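PDB 2WU0: phytase from Klebsiella pneumoniae, which is a histidine acid phosphatase that probably hydrolyses phytate (inositol hexakisphosphate), starting at the 3-phosphate. Local coordinates for residues D128-T133 / G263-N268; L251-L256 / I294-T299; A144-A149 / V255-Q260; T199-L204 / T246-L251. The protein carries 4 engineered substitutions. All blocks are in the same frame, centred on the assembly; numbering follows the deposited sequence.

In the fold
Contacts 1, 2 and 4 are buried, whereas contact 3, whose centre is about 20 Å from the chain's centre, is partly open to solvent. Helix 256-274 links three of them: contact 3 uses its first turns, contact 1 a later part, and contact 2 the loop that leads into it. Contacts 2 and 4 share Leu-251, just after helix 235-250. Contacts 1 and 4 pack largely through apolar side chains, with no hydrogen bond between the segments. Contact 2, nearest the chain's centre, buries a salt bridge, and contact 3 mixes an arginine-tyrosine approach and methyl packing with a hydrogen bond of doubtful, very short length between Thr-258 and Gln-146. Contacts 1 and 2 meet where Leu-266 and Leu-267 pack on Val-297.

Contact 1: residues D128-T133 / G263-N268; sequences DPLFQT and GSVLLN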
# COMPACT_ATOMS: atom_id res chain seq x y z
N ASP A 128 -4.99 15.69 -2.35
CA ASP A 128 -3.89 15.69 -3.30
C ASP A 128 -4.39 15.03 -4.57
O ASP A 128 -4.94 13.94 -4.51
CB ASP A 128 -2.70 14.91 -2.74
CG ASP A 128 -1.47 14.99 -3.64
OD1 ASP A 128 -1.60 14.74 -4.86
OD2 ASP A 128 -0.37 15.29 -3.10
N PRO A 129 -4.22 15.70 -5.71
CA PRO A 129 -4.77 15.10 -6.94
C PRO A 129 -4.21 13.71 -7.29
O PRO A 129 -4.88 12.97 -8.00
CB PRO A 129 -4.43 16.13 -8.03
CG PRO A 129 -3.44 17.06 -7.44
CD PRO A 129 -3.56 16.99 -5.95
N LEU A 130 -3.03 13.35 -6.78
CA LEU A 130 -2.50 11.99 -6.94
C LEU A 130 -3.18 10.94 -6.03
O LEU A 130 -3.09 9.74 -6.30
CB LEU A 130 -0.97 11.97 -6.71
CG LEU A 130 -0.03 12.67 -7.73
CD1 LEU A 130 1.35 12.81 -7.16
CD2 LEU A 130 0.06 11.97 -9.05
N PHE A 131 -3.83 11.36 -4.94
CA PHE A 131 -4.19 10.41 -3.88
C PHE A 131 -5.67 10.43 -3.51
O PHE A 131 -6.34 9.39 -3.52
CB PHE A 131 -3.35 10.69 -2.64
CG PHE A 131 -1.87 10.70 -2.90
CD1 PHE A 131 -1.27 9.67 -3.62
CD2 PHE A 131 -1.08 11.72 -2.42
CE1 PHE A 131 0.08 9.67 -3.86
CE2 PHE A 131 0.28 11.72 -2.67
CZ PHE A 131 0.85 10.69 -3.38
N GLN A 132 -6.16 11.60 -3.17
CA GLN A 132 -7.56 11.79 -2.88
C GLN A 132 -8.22 12.07 -4.22
O GLN A 132 -8.81 13.12 -4.45
CB GLN A 132 -7.73 12.95 -1.90
CG GLN A 132 -7.32 12.60 -0.46
CD GLN A 132 -5.81 12.43 -0.25
OE1 GLN A 132 -4.99 13.15 -0.82
NE2 GLN A 132 -5.44 11.46 0.60
N THR A 133 -8.11 11.10 -5.12
CA THR A 133 -8.49 11.29 -6.52
C THR A 133 -10.01 11.39 -6.71
O THR A 133 -10.47 11.90 -7.72
CB THR A 133 -7.92 10.14 -7.38
OG1 THR A 133 -8.33 8.88 -6.84
CG2 THR A 133 -6.40 10.20 -7.41
N GLY A 263 -7.04 5.62 -10.04
CA GLY A 263 -5.61 5.28 -9.92
C GLY A 263 -4.73 5.67 -11.10
O GLY A 263 -3.51 5.66 -10.97
N SER A 264 -5.32 6.01 -12.24
CA SER A 264 -4.55 6.30 -13.43
C SER A 264 -3.61 7.46 -13.20
O SER A 264 -2.44 7.38 -13.59
CB SER A 264 -5.44 6.58 -14.64
OG SER A 264 -6.16 5.41 -15.02
N VAL A 265 -4.09 8.52 -12.57
CA VAL A 265 -3.29 9.74 -12.43
C VAL A 265 -1.99 9.44 -11.67
O VAL A 265 -0.95 10.04 -11.96
CB VAL A 265 -4.07 10.89 -11.74
CG1 VAL A 265 -4.52 10.48 -10.36
CG2 VAL A 265 -3.23 12.18 -11.71
N LEU A 266 -2.07 8.51 -10.73
CA LEU A 266 -0.93 8.15 -9.88
C LEU A 266 0.05 7.30 -10.65
O LEU A 266 1.24 7.57 -10.65
CB LEU A 266 -1.40 7.42 -8.61
CG LEU A 266 -0.40 7.03 -7.51
CD1 LEU A 266 0.65 8.12 -7.24
CD2 LEU A 266 -1.15 6.66 -6.25
N LEU A 267 -0.46 6.26 -11.31
CA LEU A 267 0.41 5.40 -12.10
C LEU A 267 1.09 6.22 -13.18
O LEU A 267 2.26 6.03 -13.43
CB LEU A 267 -0.35 4.23 -12.73
CG LEU A 267 0.53 3.28 -13.55
CD1 LEU A 267 1.68 2.74 -12.71
CD2 LEU A 267 -0.32 2.15 -14.13
N ASN A 268 0.36 7.13 -13.80
CA ASN A 268 0.92 7.96 -14.84
C ASN A 268 2.04 8.84 -14.31
O ASN A 268 3.10 8.96 -14.92
CB ASN A 268 -0.16 8.83 -15.44
CG ASN A 268 0.31 9.56 -16.67
OD1 ASN A 268 0.64 8.94 -17.67
ND2 ASN A 268 0.33 10.88 -16.60
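Val-265 and Leu-266 of the helix press into the turn formed by 128-133, largely through methyl groups. Val-265 CG1, placed between its own backbone N and carbonyl carbon (chi1 60°), lies 3.4 Å from Pro-129 O and 3.5 Å from Thr-133 CG2. Leu-130 reaches back with CD2, which stops 3.6 Å from Val-265 O. Next along the helix, Leu-266 CD2 comes within 3.6 Å of Leu-130 O, while its CD1 is 3.8 Å from Phe-131 CE1. Leu-266 CD2 lies in the plane of the Phe-131 ring, at its edge; one face of that ring is covered by Leu-130 CB. No hydrogen bond joins the two segments; the contact consists of van der Waals packing. The turn is held from within: Leu-130 N donates to Asp-128 OD1 at 2.8 Å, an Asx turn, and Gln-132 OE1 accepts from Asp-128 N on an in-plane lone pair. Farther out, Arg-94 makes a salt bridge with Asp-128 OD1, and Thr-133 OG1 bonds to Arg-262 O, just before the helical segment. The loop is thus seated between strand 91-95 and helix 256-274, with Phe-131 against Ala-289 of strand 284-289 and Leu-266 also touching helix 291-300.

Contact 2: residues L251-L256 / I294-T299; sequences LSNDVL and IAMVRT
The guanidinium of Arg-298 meets the carboxylate of Asp-254 at its edge, with the two planes turned 50° apart. One guanidinium face lies against Ala-295 CA, one turn earlier in the same helix, and Thr-299 OG1 also sits at the edge, in plane. The grip is side-on and two-pronged: NE of Arg-298 donates to Asp-254 OD1 at 2.9 Å, and NH2 of Arg-298 donates to Asp-254 OD2, also at 2.9 Å. The second bond comes on the syn side of OD2, somewhat tilted from the carboxylate plane, whereas NE arrives 49° above that plane. Thr-299 OG1 donates to Asp-254 OD1 at 2.7 Å from that same face, so OD1 holds two donors. Arg-298 achieves this by folding back over its helix: CG stands between N and the carbonyl carbon (chi1 60°), and the chain bends again at chi2. These bonds satisfy a buried carboxylate, and the paired arginine would probably favour the ionised carboxylate. Beside them, Asn-253 CB touches Ala-295 CB at 3.8 Å, and Met-296 CG lies 3.4 Å from Asn-253 O. Trp-305 makes a cation-pi contact with Arg-298, whose NH1 bonds to Gly-313 O. The loop between helices 235-250 and 256-274 is thereby fixed to helix 291-300, which starts within the family's His-Asp motif and has Ile-294 and Val-297 against strand 14-24.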
# COMPACT_ATOMS: atom_id res chain seq x y z
N LEU A 251 -12.92 -6.59 -4.68
CA LEU A 251 -14.22 -6.06 -5.04
C LEU A 251 -14.37 -4.56 -4.80
O LEU A 251 -15.47 -4.02 -4.87
CB LEU A 251 -15.32 -6.84 -4.32
CG LEU A 251 -15.29 -8.35 -4.48
CD1 LEU A 251 -16.44 -8.96 -3.72
CD2 LEU A 251 -15.34 -8.76 -5.93
N SER A 252 -13.26 -3.88 -4.55
CA SER A 252 -13.26 -2.43 -4.45
C SER A 252 -12.12 -1.83 -5.25
O SER A 252 -12.26 -1.52 -6.43
CB SER A 252 -13.17 -2.00 -2.99
OG SER A 252 -12.09 -2.63 -2.35
N ASN A 253 -10.98 -1.67 -4.60
CA ASN A 253 -9.86 -0.93 -5.16
C ASN A 253 -9.26 -1.60 -6.38
O ASN A 253 -8.77 -0.92 -7.28
CB ASN A 253 -8.79 -0.74 -4.08
CG ASN A 253 -9.30 0.10 -2.91
OD1 ASN A 253 -9.30 -0.36 -1.76
ND2 ASN A 253 -9.71 1.32 -3.19
N ASP A 254 -9.30 -2.93 -6.41
CA ASP A 254 -8.74 -3.70 -7.51
C ASP A 254 -9.77 -4.09 -8.55
O ASP A 254 -9.52 -4.97 -9.37
CB ASP A 254 -8.07 -4.97 -6.99
CG ASP A 254 -6.98 -4.68 -5.98
OD1 ASP A 254 -6.18 -3.75 -6.21
OD2 ASP A 254 -6.92 -5.39 -4.97
N VAL A 255 -10.96 -3.47 -8.51
CA VAL A 255 -11.85 -3.57 -9.64
C VAL A 255 -11.23 -2.66 -10.68
O VAL A 255 -10.96 -1.48 -10.39
CB VAL A 255 -13.29 -3.10 -9.33
CG1 VAL A 255 -14.12 -3.05 -10.62
CG2 VAL A 255 -13.94 -4.02 -8.30
N LEU A 256 -11.02 -3.20 -11.87
CA LEU A 256 -10.27 -2.49 -12.92
C LEU A 256 -10.82 -1.08 -13.13
O LEU A 256 -10.07 -0.11 -13.06
CB LEU A 256 -10.30 -3.28 -14.24
CG LEU A 256 -9.49 -2.71 -15.41
CD1 LEU A 256 -8.04 -2.54 -15.03
CD2 LEU A 256 -9.63 -3.60 -16.63
N ILE A 294 -1.94 2.20 -3.54
CA ILE A 294 -1.04 1.15 -4.02
C ILE A 294 -1.88 0.12 -4.77
O ILE A 294 -1.52 -0.28 -5.87
CB ILE A 294 -0.22 0.52 -2.86
CG1 ILE A 294 0.86 1.51 -2.41
CG2 ILE A 294 0.46 -0.77 -3.28
CD1 ILE A 294 1.43 1.22 -1.04
N ALA A 295 -3.01 -0.26 -4.19
CA ALA A 295 -3.89 -1.27 -4.77
C ALA A 295 -4.30 -0.88 -6.18
O ALA A 295 -4.19 -1.67 -7.10
CB ALA A 295 -5.10 -1.46 -3.90
N MET A 296 -4.74 0.36 -6.36
CA MET A 296 -5.23 0.78 -7.67
C MET A 296 -4.10 0.76 -8.70
O MET A 296 -4.28 0.24 -9.82
CB MET A 296 -5.91 2.15 -7.58
CG MET A 296 -7.20 2.09 -6.76
SD MET A 296 -8.17 3.60 -6.68
CE MET A 296 -6.95 4.77 -6.09
N VAL A 297 -2.93 1.25 -8.30
CA VAL A 297 -1.76 1.31 -9.18
C VAL A 297 -1.30 -0.08 -9.64
O VAL A 297 -1.12 -0.33 -10.84
CB VAL A 297 -0.58 2.07 -8.49
CG1 VAL A 297 0.68 1.98 -9.32
CG2 VAL A 297 -0.95 3.53 -8.25
N ARG A 298 -1.12 -0.99 -8.70
CA ARG A 298 -0.67 -2.34 -9.04
C ARG A 298 -1.69 -3.11 -9.89
O ARG A 298 -1.32 -4.02 -10.65
CB ARG A 298 -0.33 -3.14 -7.78
CG ARG A 298 -1.49 -3.31 -6.82
CD ARG A 298 -2.35 -4.55 -7.12
NE ARG A 298 -3.41 -4.68 -6.12
CZ ARG A 298 -3.19 -5.02 -4.86
NH1 ARG A 298 -1.96 -5.31 -4.44
NH2 ARG A 298 -4.21 -5.10 -4.02
N THR A 299 -2.97 -2.74 -9.76
CA THR A 299 -4.05 -3.35 -10.54
C THR A 299 -3.99 -2.83 -11.95
O THR A 299 -4.19 -3.59 -12.91
CB THR A 299 -5.43 -3.09 -9.91
OG1 THR A 299 -5.60 -3.97 -8.80
CG2 THR A 299 -6.57 -3.29 -10.89

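Contact 3: residues A144-A149 / V255-Q260; sequences ARQLAA and VLYTAQ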
# COMPACT_ATOMS: atom_id res chain seq x y z
N ALA A 144 -22.98 4.89 -11.50
CA ALA A 144 -23.65 3.84 -12.28
C ALA A 144 -22.63 2.80 -12.75
O ALA A 144 -22.78 1.61 -12.49
CB ALA A 144 -24.40 4.44 -13.47
N ARG A 145 -21.58 3.28 -13.40
CA ARG A 145 -20.50 2.44 -13.91
C ARG A 145 -19.80 1.68 -12.81
O ARG A 145 -19.45 0.52 -12.97
CB ARG A 145 -19.47 3.31 -14.63
CG ARG A 145 -19.98 3.97 -15.91
CD ARG A 145 -20.10 2.97 -17.04
NE ARG A 145 -18.83 2.28 -17.25
CZ ARG A 145 -17.77 2.80 -17.86
NH1 ARG A 145 -17.81 4.04 -18.37
NH2 ARG A 145 -16.67 2.08 -17.98
N GLN A 146 -19.58 2.35 -11.69
CA GLN A 146 -18.95 1.74 -10.52
C GLN A 146 -19.75 0.54 -10.02
O GLN A 146 -19.19 -0.53 -9.75
CB GLN A 146 -18.80 2.80 -9.42
CG GLN A 146 -18.37 2.29 -8.02
CD GLN A 146 -16.89 2.23 -7.87
OE1 GLN A 146 -16.19 1.55 -8.63
NE2 GLN A 146 -16.37 2.97 -6.88
N LEU A 147 -21.06 0.73 -9.89
CA LEU A 147 -21.97 -0.30 -9.41
C LEU A 147 -22.00 -1.51 -10.35
O LEU A 147 -21.99 -2.65 -9.92
CB LEU A 147 -23.38 0.27 -9.26
CG LEU A 147 -24.43 -0.67 -8.68
CD1 LEU A 147 -23.99 -1.11 -7.29
CD2 LEU A 147 -25.79 -0.01 -8.65
N ALA A 148 -22.05 -1.24 -11.65
CA ALA A 148 -22.08 -2.31 -12.63
C ALA A 148 -20.80 -3.12 -12.50
O ALA A 148 -20.84 -4.34 -12.50
CB ALA A 148 -22.23 -1.75 -14.04
N ALA A 149 -19.68 -2.41 -12.35
CA ALA A 149 -18.35 -3.02 -12.38
C ALA A 149 -18.08 -3.86 -11.14
O ALA A 149 -17.56 -4.96 -11.24
CB ALA A 149 -17.28 -1.96 -12.53
N VAL A 255 -10.96 -3.47 -8.51
CA VAL A 255 -11.85 -3.57 -9.64
C VAL A 255 -11.23 -2.66 -10.68
O VAL A 255 -10.96 -1.48 -10.39
CB VAL A 255 -13.29 -3.10 -9.33
CG1 VAL A 255 -14.12 -3.05 -10.62
CG2 VAL A 255 -13.94 -4.02 -8.30
N LEU A 256 -11.02 -3.20 -11.87
CA LEU A 256 -10.27 -2.49 -12.92
C LEU A 256 -10.82 -1.08 -13.13
O LEU A 256 -10.07 -0.11 -13.06
CB LEU A 256 -10.30 -3.28 -14.24
CG LEU A 256 -9.49 -2.71 -15.41
CD1 LEU A 256 -8.04 -2.54 -15.03
CD2 LEU A 256 -9.63 -3.60 -16.63
N TYR A 257 -12.13 -0.97 -13.34
CA TYR A 257 -12.73 0.32 -13.63
C TYR A 257 -12.43 1.35 -12.54
O TYR A 257 -12.06 2.47 -12.83
CB TYR A 257 -14.25 0.21 -13.85
CG TYR A 257 -14.93 1.57 -13.86
CD1 TYR A 257 -14.98 2.35 -15.01
CD2 TYR A 257 -15.49 2.09 -12.69
CE1 TYR A 257 -15.58 3.60 -14.99
CE2 TYR A 257 -16.08 3.33 -12.67
CZ TYR A 257 -16.13 4.08 -13.81
OH TYR A 257 -16.74 5.32 -13.76
N THR A 258 -12.60 0.95 -11.28
CA THR A 258 -12.31 1.84 -10.16
C THR A 258 -10.84 2.25 -10.17
O THR A 258 -10.51 3.43 -10.01
CB THR A 258 -12.63 1.16 -8.80
OG1 THR A 258 -13.96 0.63 -8.83
CG2 THR A 258 -12.49 2.14 -7.65
N ALA A 259 -9.97 1.26 -10.35
CA ALA A 259 -8.53 1.50 -10.47
C ALA A 259 -8.22 2.49 -11.60
O ALA A 259 -7.39 3.38 -11.44
CB ALA A 259 -7.78 0.17 -10.69
N GLN A 260 -8.91 2.34 -12.73
CA GLN A 260 -8.65 3.19 -13.89
C GLN A 260 -9.05 4.64 -13.64
O GLN A 260 -8.28 5.56 -13.97
CB GLN A 260 -9.37 2.67 -15.14
CG GLN A 260 -8.83 1.36 -15.66
CD GLN A 260 -9.59 0.84 -16.86
OE1 GLN A 260 -10.81 0.92 -16.91
NE2 GLN A 260 -8.87 0.29 -17.81
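Two helices of the histidine acid phosphatase fold pack side by side here, Arg-145, Gln-146 and Ala-149 of one meeting Val-255, Tyr-257 and Thr-258 at the start of the other. The segment axes approach to 9.5 Å, and their directions differ by 143°, a roughly antiparallel pairing of helix 143-154 with the N-terminal end of helix 256-274. Tyr-257 supplies the largest share of the interface. Its CG points anti to its backbone N (chi1 168°), which sends the ring across to the first helix. There one ring face receives Arg-145 O, and Arg-145 CB lies 3.5 Å from both Tyr-257 CZ and Tyr-257 OH. The arginine chain bends at chi2 and chi3, bringing its guanidinium across the ring: NH2 of Arg-145 stands 3.4 Å from Tyr-257 CD1, while Tyr-257 CE1 lies over one guanidinium face. With the two planes 50° apart, the groups are tilted and not stacked flat. The phenol oxygen is held by Asp-142 N, and Asp-142 OD2 accepts from Arg-145 N, so Asp-142 bonds to both the phenol oxygen and the backbone of the first helix. On the buried side, Thr-258 OG1 donates to Gln-146 OE1; the modelled separation is too short to be taken literally at this resolution. Gln-146 also packs on Gln-193 of strand 191-193. At Ala-149 a small methyl fits against two side chains: Ala-149 CB is 4.0 Å from Tyr-257 CB and 3.8 Å from CG1 of Val-255, the N-cap residue of helix 256-274.

Contact 4: residues T199-L204 / T246-L251; sequences TTISGL and TENYDL. With SO4 (sulfate ion), chain G.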
# COMPACT_ATOMS: atom_id res chain seq x y z
N THR A 199 -19.09 2.28 -3.30
CA THR A 199 -19.67 0.96 -3.24
C THR A 199 -18.95 0.17 -2.17
O THR A 199 -17.80 0.46 -1.85
CB THR A 199 -19.62 0.25 -4.58
OG1 THR A 199 -18.26 -0.02 -4.93
CG2 THR A 199 -20.28 1.10 -5.64
N THR A 200 -19.65 -0.80 -1.60
CA THR A 200 -19.12 -1.60 -0.51
C THR A 200 -19.88 -2.91 -0.52
O THR A 200 -20.99 -2.99 -1.04
CB THR A 200 -19.32 -0.91 0.88
OG1 THR A 200 -20.68 -0.48 1.04
CG2 THR A 200 -18.40 0.29 1.05
N ILE A 201 -19.26 -3.94 0.05
CA ILE A 201 -19.90 -5.25 0.14
C ILE A 201 -20.39 -5.43 1.56
O ILE A 201 -19.59 -5.46 2.49
CB ILE A 201 -18.95 -6.38 -0.26
CG1 ILE A 201 -18.22 -6.04 -1.58
CG2 ILE A 201 -19.72 -7.70 -0.40
CD1 ILE A 201 -19.12 -5.91 -2.78
N SER A 202 -21.70 -5.55 1.74
CA SER A 202 -22.27 -5.65 3.08
C SER A 202 -21.62 -6.83 3.78
O SER A 202 -21.47 -7.89 3.19
CB SER A 202 -23.80 -5.83 3.04
OG SER A 202 -24.19 -7.09 2.50
N GLY A 203 -21.20 -6.61 5.02
CA GLY A 203 -20.61 -7.68 5.83
C GLY A 203 -19.13 -7.88 5.57
O GLY A 203 -18.31 -7.84 6.49
N LEU A 204 -18.80 -8.11 4.29
CA LEU A 204 -17.43 -8.36 3.86
C LEU A 204 -16.54 -7.18 4.16
O LEU A 204 -15.48 -7.34 4.73
CB LEU A 204 -17.37 -8.69 2.36
CG LEU A 204 -16.00 -8.66 1.68
CD1 LEU A 204 -15.03 -9.65 2.35
CD2 LEU A 204 -16.19 -8.97 0.23
N THR A 246 -8.18 -9.59 1.24
CA THR A 246 -7.95 -9.77 -0.19
C THR A 246 -9.29 -9.72 -0.92
O THR A 246 -9.43 -9.03 -1.93
CB THR A 246 -7.20 -11.08 -0.48
OG1 THR A 246 -5.87 -10.99 0.05
CG2 THR A 246 -7.11 -11.36 -1.99
N GLU A 247 -10.28 -10.42 -0.38
CA GLU A 247 -11.60 -10.44 -1.01
C GLU A 247 -12.16 -9.03 -1.18
O GLU A 247 -12.66 -8.67 -2.25
CB GLU A 247 -12.59 -11.26 -0.20
CG GLU A 247 -13.78 -11.73 -1.02
CD GLU A 247 -13.43 -12.90 -1.92
OE1 GLU A 247 -12.23 -13.21 -2.07
OE2 GLU A 247 -14.36 -13.52 -2.48
N ASN A 248 -12.08 -8.22 -0.14
CA ASN A 248 -12.65 -6.89 -0.22
C ASN A 248 -11.91 -5.99 -1.22
O ASN A 248 -12.53 -5.20 -1.96
CB ASN A 248 -12.70 -6.25 1.17
CG ASN A 248 -13.59 -5.04 1.21
OD1 ASN A 248 -13.14 -3.96 1.55
ND2 ASN A 248 -14.86 -5.21 0.84
N TYR A 249 -10.58 -6.11 -1.23
CA TYR A 249 -9.75 -5.41 -2.22
C TYR A 249 -10.14 -5.83 -3.64
O TYR A 249 -10.38 -4.99 -4.49
CB TYR A 249 -8.26 -5.58 -1.90
CG TYR A 249 -7.78 -4.45 -1.02
CD1 TYR A 249 -8.12 -4.41 0.33
CD2 TYR A 249 -7.08 -3.38 -1.54
CE1 TYR A 249 -7.74 -3.37 1.14
CE2 TYR A 249 -6.70 -2.31 -0.74
CZ TYR A 249 -7.04 -2.32 0.60
OH TYR A 249 -6.66 -1.28 1.41
N ASP A 250 -10.30 -7.13 -3.88
CA ASP A 250 -10.76 -7.61 -5.18
C ASP A 250 -12.07 -6.98 -5.62
O ASP A 250 -12.32 -6.86 -6.82
CB ASP A 250 -10.93 -9.14 -5.18
CG ASP A 250 -9.62 -9.87 -5.05
OD1 ASP A 250 -8.61 -9.40 -5.60
OD2 ASP A 250 -9.58 -10.92 -4.37
N LEU A 251 -12.92 -6.59 -4.68
CA LEU A 251 -14.22 -6.06 -5.04
C LEU A 251 -14.37 -4.56 -4.80
O LEU A 251 -15.47 -4.02 -4.87
CB LEU A 251 -15.32 -6.84 -4.32
CG LEU A 251 -15.29 -8.35 -4.48
CD1 LEU A 251 -16.44 -8.96 -3.72
CD2 LEU A 251 -15.34 -8.76 -5.93
S SO4 G . -8.40 -0.20 4.60
O1 SO4 G . -7.09 0.01 5.20
O2 SO4 G . -9.29 0.86 5.09
O3 SO4 G . -8.31 -0.16 3.13
O4 SO4 G . -8.88 -1.52 5.01
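Leu-204 turns its CG away from its backbone N (chi1 166°), which carries its branches across to the helix, while Leu-251 has its CG beside its own N (chi1 -53°) and sends CD1 to meet them. Leu-251 CD1 lies 4.0 Å from both Leu-204 CD2 and Ile-201 CG1, so one methyl joins strand and helix start. The side chains of Leu-204 and Leu-251 cross at about a right angle, as do those of Ile-201 and Leu-251. Leu-204 CD2 also touches Glu-247 CG at 3.9 Å, whose carboxylate bends off to a salt bridge with Arg-160. Asn-248 crosses Leu-204 at a slant, its ND2 3.7 Å from Leu-204 CG. That nitrogen is bonded to Ser-205 OG, which also pairs with Ile-201 N. No hydrogen bond crosses between the two segments. One residue along, Tyr-249 OH is modelled 2.6 Å from sulfate O3, a bond that is doubtful because the hydroxyl is crowded in the model. Trp-189, Val-150 of helix 143-154 and Leu-157 of helix 157-163 add to the packing. This is plain buried packing, in which a two-stranded antiparallel sheet, 191-193 with 199-201, and the first residue of helix 204-219 are apposed to the C-terminal end of helix 235-250.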